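Local coordinates for type II secretion chaperone CpaB (Acinetobacter nosocomialis M2, PDB 6O38), which acts as the chaperone of the secreted metalloprotease CpaA, binding this substrate of the type II secretion system in a one-to-one complex, at the interface of chains B and A. Coordinates in Å, arbitrary orientation; residue numbers count along the deposited sequence, not the author numbering. Chains: chain A, Type II secretion chaperone CpaB; chain B, Acinetobacter secreted protease CpaA.

Contact 1: the interface of chains B and A. Residues chain B 389-393; chain A 110-111, 133, 136, 138, 155.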
loop_
_atom_site.group_PDB
_atom_site.type_symbol
_atom_site.label_atom_id
_atom_site.label_comp_id
_atom_site.label_asym_id
_atom_site.label_seq_id
_atom_site.Cartn_x
_atom_site.Cartn_y
_atom_site.Cartn_z
ATOM N N LEU B 389 -6.942 -18.900 19.639
ATOM C CA LEU B 389 -6.728 -17.460 19.571
ATOM C C LEU B 389 -7.298 -16.712 20.766
ATOM O O LEU B 389 -6.712 -15.713 21.197
ATOM C CB LEU B 389 -7.341 -16.896 18.285
ATOM C CG LEU B 389 -6.804 -17.435 16.958
ATOM C CD1 LEU B 389 -7.470 -16.727 15.789
ATOM C CD2 LEU B 389 -5.291 -17.288 16.885
ATOM N N GLY B 390 -8.408 -17.169 21.316
ATOM C CA GLY B 390 -9.124 -16.366 22.283
ATOM C C GLY B 390 -10.465 -15.911 21.734
ATOM O O GLY B 390 -10.645 -15.733 20.520
ATOM N N GLU B 391 -11.432 -15.739 22.639
ATOM C CA GLU B 391 -12.789 -15.397 22.221
ATOM C C GLU B 391 -12.832 -14.037 21.534
ATOM O O GLU B 391 -13.458 -13.879 20.479
ATOM C CB GLU B 391 -13.725 -15.413 23.431
ATOM C CG GLU B 391 -13.892 -16.778 24.076
ATOM C CD GLU B 391 -14.651 -17.747 23.190
ATOM O OE1 GLU B 391 -15.499 -17.287 22.395
ATOM O OE2 GLU B 391 -14.392 -18.966 23.285
ATOM N N SER B 392 -12.169 -13.039 22.119
ATOM C CA SER B 392 -12.127 -11.718 21.498
ATOM C C SER B 392 -11.216 -11.701 20.275
ATOM O O SER B 392 -11.538 -11.066 19.263
ATOM C CB SER B 392 -11.674 -10.677 22.521
ATOM O OG SER B 392 -11.785 -9.367 21.994
ATOM N N ALA B 393 -10.071 -12.384 20.356
ATOM C CA ALA B 393 -9.126 -12.408 19.243
ATOM C C ALA B 393 -9.751 -12.976 17.975
ATOM O O ALA B 393 -9.510 -12.462 16.875
ATOM C CB ALA B 393 -7.882 -13.205 19.628
ATOM N N ASP A 110 -12.611 -4.263 24.808
ATOM C CA ASP A 110 -11.355 -4.992 24.877
ATOM C C ASP A 110 -10.373 -4.679 23.756
ATOM O O ASP A 110 -9.172 -4.917 23.928
ATOM C CB ASP A 110 -11.640 -6.500 24.890
ATOM C CG ASP A 110 -10.378 -7.332 24.930
ATOM O OD1 ASP A 110 -9.598 -7.179 25.892
ATOM O OD2 ASP A 110 -10.166 -8.129 23.992
ATOM N N ILE A 111 -10.834 -4.127 22.637
ATOM C CA ILE A 111 -10.006 -3.935 21.453
ATOM C C ILE A 111 -9.896 -2.442 21.170
ATOM O O ILE A 111 -10.907 -1.730 21.147
ATOM C CB ILE A 111 -10.576 -4.689 20.238
ATOM C CG1 ILE A 111 -10.684 -6.180 20.555
ATOM C CG2 ILE A 111 -9.705 -4.474 19.025
ATOM C CD1 ILE A 111 -11.408 -6.977 19.491
ATOM N N SER A 133 -6.154 -6.548 21.044
ATOM C CA SER A 133 -7.009 -7.023 22.122
ATOM C C SER A 133 -6.194 -7.131 23.403
ATOM O O SER A 133 -5.042 -7.574 23.382
ATOM C CB SER A 133 -7.624 -8.381 21.779
ATOM O OG SER A 133 -8.191 -8.994 22.925
ATOM N N ASP A 136 -7.115 -11.221 25.325
ATOM C CA ASP A 136 -6.175 -12.096 24.639
ATOM C C ASP A 136 -5.041 -11.234 24.099
ATOM O O ASP A 136 -5.286 -10.284 23.348
ATOM C CB ASP A 136 -6.859 -12.860 23.507
ATOM C CG ASP A 136 -8.290 -13.229 23.837
ATOM O OD1 ASP A 136 -8.568 -13.534 25.014
ATOM O OD2 ASP A 136 -9.137 -13.201 22.920
ATOM N N TYR A 138 -3.310 -10.370 21.749
ATOM C CA TYR A 138 -3.389 -10.605 20.315
ATOM C C TYR A 138 -3.440 -9.264 19.600
ATOM O O TYR A 138 -4.255 -8.403 19.947
ATOM C CB TYR A 138 -4.633 -11.443 19.996
ATOM C CG TYR A 138 -4.784 -11.870 18.557
ATOM C CD1 TYR A 138 -4.136 -13.000 18.079
ATOM C CD2 TYR A 138 -5.598 -11.162 17.684
ATOM C CE1 TYR A 138 -4.281 -13.405 16.767
ATOM C CE2 TYR A 138 -5.750 -11.558 16.371
ATOM C CZ TYR A 138 -5.089 -12.680 15.917
ATOM O OH TYR A 138 -5.237 -13.078 14.610
ATOM N N LYS A 155 0.667 -13.013 18.876
ATOM C CA LYS A 155 -0.007 -13.675 19.988
ATOM C C LYS A 155 1.005 -13.926 21.094
ATOM O O LYS A 155 1.989 -14.642 20.883
ATOM C CB LYS A 155 -0.653 -14.990 19.542
ATOM C CG LYS A 155 -1.208 -15.832 20.681
ATOM C CD LYS A 155 -2.535 -15.290 21.187
ATOM C CE LYS A 155 -3.090 -16.159 22.306
ATOM N NZ LYS A 155 -4.303 -15.560 22.930
#
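OD2 of A:Asp136, a carboxylate oxygen of the chaperone, accepts the backbone N-H of B:Ala393 (N to OD2 2.8 Å, 158° at the hydrogen) in the first turn of helix 391-411 of the CpaA protease, which belongs to the StcE-like metalloproteases. The donor arrives nearly along the C-O axis of the carboxylate. This is the geometry of an N-terminal helix cap supplied by another chain, and the positive end of the helix dipole probably favours the charged carboxylate there. CG of A:Asp136 packs 3.6 Å from CA of B:Gly390, the residue between the two helices.

One residue earlier on the helix, the hydroxyl OG of B:Ser392 donates over 2.9 Å to OD2 of A:Asp110, which accepts it on its anti lone pair. The hydroxyl OG of A:Ser133 is modelled on the syn side of that same oxygen, but too close to be trusted in detail, and its contribution is doubtful. Beside this polar pair, CD1 of A:Ile111 lies 3.5 Å from OG of B:Ser392.

The methyl CB of B:Ala393 sits over the face of the A:Tyr138 ring, 3.9 Å from its centroid, while CD2 of B:Leu389 reaches CE1 of the same ring. A:Lys155, bent at chi2 (77°), brings its ammonium NZ 3.0 Å from the carbonyl O of B:Leu389, at the end of helix 383-389, and donates from above the carbonyl plane.

Contact 2: the interface of chains B and A. Residues chain B 396, 400, 403; chain A 113, 131, 142.
Helix 391-411 of the protease lies against strands 111-118, 127-133 and 138-145 of the chaperone, which send A:Arg113, A:Thr131 and A:Gln142 respectively towards B:Glu400. Its carboxylate meets all three of these residues. The glutamate side chain leaves the helix with CG anti to the carbonyl carbon and then bends at chi2 (-53°), which brings the carboxylate out among them.

OE2 of B:Glu400 forms a salt bridge with A:Arg113, whose NH1 lies 2.9 Å away. The two side chains meet tip to tip, with their planes turned 52° apart and OE1 at the in-plane edge of the guanidinium; as a hydrogen bond, the NH1 contact is weak, and the attraction is probably largely electrostatic. The same OE2 accepts the hydroxyl OG1 of A:Thr131 over 3.2 Å. That donor stands well above the carboxylate plane and approaches from a different direction than the arginine. The partners of OE2 are thus a charged group and a neutral hydroxyl, and the arginine would be expected to favour the ionised form of the acid.

A:Thr131 also has an apolar role. Its methyl CG2 lies over one face of the A:Arg113 guanidinium, towards the rim, and may help to limit the swing of that group. One turn back along the helix, CD1 of B:Leu396 packs 3.6 Å from CG2 of A:Thr131.

From the neighbouring strand, NE2 of A:Gln142, extended beyond CG, stands 2.6 Å from OE1 of B:Glu400. Its amide plane is steeply inclined to the carboxylate and its N-H points away, so no hydrogen bond is assigned. At the far end of the patch, B:Asn403 and A:Arg113 meet tip to tip with planes 76° apart, ND2 standing 3.6 Å from NH1, a contact between two N-H groups and not a bond.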
loop_
_atom_site.group_PDB
_atom_site.type_symbol
_atom_site.label_atom_id
_atom_site.label_comp_id
_atom_site.label_asym_id
_atom_site.label_seq_id
_atom_site.Cartn_x
_atom_site.Cartn_y
_atom_site.Cartn_z
ATOM N N LEU B 396 -11.743 -10.467 16.354
ATOM C CA LEU B 396 -10.863 -9.442 15.801
ATOM C C LEU B 396 -10.282 -9.868 14.459
ATOM O O LEU B 396 -10.124 -9.041 13.552
ATOM C CB LEU B 396 -9.740 -9.133 16.791
ATOM C CG LEU B 396 -8.875 -7.910 16.484
ATOM C CD1 LEU B 396 -9.735 -6.760 15.993
ATOM C CD2 LEU B 396 -8.063 -7.505 17.705
ATOM N N GLU B 400 -10.861 -7.661 10.804
ATOM C CA GLU B 400 -9.786 -7.134 9.969
ATOM C C GLU B 400 -9.879 -7.665 8.545
ATOM O O GLU B 400 -9.501 -6.968 7.596
ATOM C CB GLU B 400 -8.427 -7.476 10.580
ATOM C CG GLU B 400 -8.174 -6.833 11.936
ATOM C CD GLU B 400 -8.378 -5.327 11.925
ATOM O OE1 GLU B 400 -8.018 -4.679 10.919
ATOM O OE2 GLU B 400 -8.899 -4.792 12.926
ATOM N N ASN B 403 -12.538 -5.389 7.001
ATOM C CA ASN B 403 -12.020 -4.053 6.719
ATOM C C ASN B 403 -11.095 -4.057 5.509
ATOM O O ASN B 403 -11.112 -3.120 4.702
ATOM C CB ASN B 403 -11.295 -3.502 7.947
ATOM C CG ASN B 403 -12.232 -3.245 9.109
ATOM O OD1 ASN B 403 -13.396 -2.896 8.916
ATOM N ND2 ASN B 403 -11.729 -3.421 10.326
ATOM N N ARG A 113 -7.894 0.342 18.418
ATOM C CA ARG A 113 -7.220 0.456 17.131
ATOM C C ARG A 113 -6.445 1.764 17.068
ATOM O O ARG A 113 -7.008 2.835 17.318
ATOM C CB ARG A 113 -8.221 0.391 15.973
ATOM C CG ARG A 113 -7.560 0.319 14.605
ATOM C CD ARG A 113 -8.559 0.499 13.469
ATOM N NE ARG A 113 -9.911 0.078 13.824
ATOM C CZ ARG A 113 -10.425 -1.112 13.527
ATOM N NH1 ARG A 113 -9.698 -2.007 12.873
ATOM N NH2 ARG A 113 -11.667 -1.410 13.885
ATOM N N THR A 131 -4.429 -2.913 15.613
ATOM C CA THR A 131 -5.637 -3.269 16.344
ATOM C C THR A 131 -5.276 -4.361 17.342
ATOM O O THR A 131 -4.767 -5.418 16.952
ATOM C CB THR A 131 -6.735 -3.734 15.388
ATOM O OG1 THR A 131 -6.720 -2.912 14.215
ATOM C CG2 THR A 131 -8.089 -3.599 16.042
ATOM N N GLN A 142 -1.797 -3.759 10.014
ATOM C CA GLN A 142 -1.927 -3.552 8.576
ATOM C C GLN A 142 -0.993 -2.416 8.185
ATOM O O GLN A 142 -1.216 -1.265 8.572
ATOM C CB GLN A 142 -3.370 -3.226 8.193
ATOM C CG GLN A 142 -4.380 -4.293 8.569
ATOM C CD GLN A 142 -5.791 -3.916 8.167
ATOM O OE1 GLN A 142 -6.003 -2.947 7.438
ATOM N NE2 GLN A 142 -6.767 -4.679 8.645
#

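The C-alpha centres of contact 1 and contact 2 are about 12 Å apart, and both lie along helix 391-411 of the protease: contact 1 takes its N-terminal turn and the preceding helix end, contact 2 the stretch from B:Leu396 to B:Asn403, about one to three turns further along. On the chaperone, strands 111-118, 127-133 and 138-145 contribute to both, while strand 148-155, through A:Lys155, and the loop residues A:Asp110 and A:Asp136 enter contact 1 alone. One helix is therefore gripped at its start and along its side by one sheet, which probably fixes its position and direction on the chaperone.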